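Local structure of 401aa long hypothetical glucose-1-phosphate thymidylyltransferase (Sulfolobus tokodaii, 2GGO) at residues A[109-112]-A[113-116]. The protein probably transfers nucleotidyl groups to sugar 1-phosphates, as a bifunctional enzyme in the synthesis of UDP-N-acetylglucosamine and UDP-N-acetylgalactosamine. Numbering follows the deposited sequence.
Sequences CNII and TLKE
Thr113 folds back onto the carbonyl of Asn110 where helix 106-111 gives way to the loop that leads into strand 117-123. Two donors of the same residue grip that oxygen: Thr113 OG1 gives a very short hydrogen bond of 2.5 Å to Asn110 O, and Thr113 N a longer one of 3.3 Å to the same Asn110 O. The hydroxyl reaches it because OG1 stands between the backbone N and the carbonyl carbon (chi1 59°). This also sets the methyl beside the backbone N, where CG2 packs 3.3 Å from Cys109 O. One residue further on, a type I beta turn from Ile111 to Leu114 is closed by Leu114 N and Ile111 O at 3.2 Å, with an N-H...O angle of 153°. Both amides approach from above the plane of their acceptor carbonyl. Leu114 CG also lies in van der Waals contact with Ile111 O, at 3.4 Å.

Apolar contact is slight: the side chains of Ile111 and Leu114 meet loosely, Ile111 CG1 to Leu114 CD1 at 4.4 Å.

Around the turn, Ile111 packs on Leu94, Ala118 and Ile120 of the central sheet of the nucleotidyltransferase domain, while Leu114 rests on Lys198 and Ile200 of its outermost strand 197-201. Cys109 is tied to Cys44 by a disulfide, and Lys162 hydrogen-bonds to the carbonyls of Leu114 and Glu116.

Successive i to i+3 amide bonds thus use the carbonyls of Asn110 and Ile111 as acceptors, with the threonine hydroxyl as a second donor to Asn110 O, and turn the chain from the buried Ile111 toward strand 117-123.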
# COMPACT_ATOMS: atom_id res chain seq x y z
N CYS A 109 2.41 18.44 11.15
CA CYS A 109 2.05 19.46 12.12
C CYS A 109 3.03 20.65 12.05
O CYS A 109 2.70 21.80 12.34
CB CYS A 109 2.06 18.85 13.51
SG CYS A 109 0.92 17.49 13.81
N ASN A 110 4.23 20.35 11.63
CA ASN A 110 5.28 21.30 11.66
C ASN A 110 5.20 22.19 10.40
O ASN A 110 5.23 23.43 10.49
CB ASN A 110 6.54 20.46 11.73
CG ASN A 110 7.77 21.27 11.94
OD1 ASN A 110 8.59 20.95 12.82
ND2 ASN A 110 7.95 22.33 11.13
N ILE A 111 5.05 21.54 9.25
CA ILE A 111 4.91 22.20 7.94
C ILE A 111 3.74 23.21 7.85
O ILE A 111 3.85 24.25 7.22
CB ILE A 111 4.89 21.14 6.76
CG1 ILE A 111 5.30 21.76 5.44
CG2 ILE A 111 3.53 20.49 6.58
CD1 ILE A 111 5.56 20.73 4.32
N ILE A 112 2.62 22.92 8.50
CA ILE A 112 1.42 23.74 8.32
C ILE A 112 1.53 25.08 9.03
O ILE A 112 0.72 25.99 8.81
CB ILE A 112 0.13 23.00 8.80
CG1 ILE A 112 0.22 22.66 10.29
CG2 ILE A 112 -0.11 21.76 7.95
CD1 ILE A 112 -0.95 21.80 10.81
N THR A 113 2.54 25.19 9.89
CA THR A 113 2.73 26.39 10.72
C THR A 113 3.54 27.42 9.94
O THR A 113 3.78 28.49 10.46
CB THR A 113 3.49 26.09 12.01
OG1 THR A 113 4.77 25.53 11.67
CG2 THR A 113 2.74 25.07 12.87
N LEU A 114 3.96 27.07 8.71
CA LEU A 114 4.88 27.87 7.88
C LEU A 114 4.09 28.72 6.92
O LEU A 114 3.10 28.24 6.35
CB LEU A 114 5.81 26.97 7.06
CG LEU A 114 6.71 25.95 7.74
CD1 LEU A 114 7.56 25.24 6.75
CD2 LEU A 114 7.59 26.62 8.71
N LYS A 115 4.55 29.96 6.70
CA LYS A 115 3.93 30.88 5.78
C LYS A 115 4.38 30.56 4.39
O LYS A 115 3.62 30.71 3.43
CB LYS A 115 4.33 32.31 6.13
CG LYS A 115 3.91 33.37 5.11
CD LYS A 115 3.06 34.48 5.74
CE LYS A 115 2.55 35.48 4.66
NZ LYS A 115 1.88 34.83 3.46
N GLU A 116 5.64 30.13 4.27
CA GLU A 116 6.21 29.83 2.96
C GLU A 116 5.77 28.47 2.44
O GLU A 116 5.28 27.61 3.20
CB GLU A 116 7.74 29.88 2.99
CG GLU A 116 8.32 30.75 4.08
CD GLU A 116 8.86 29.92 5.21
OE1 GLU A 116 8.63 30.23 6.41
OE2 GLU A 116 9.53 28.92 4.86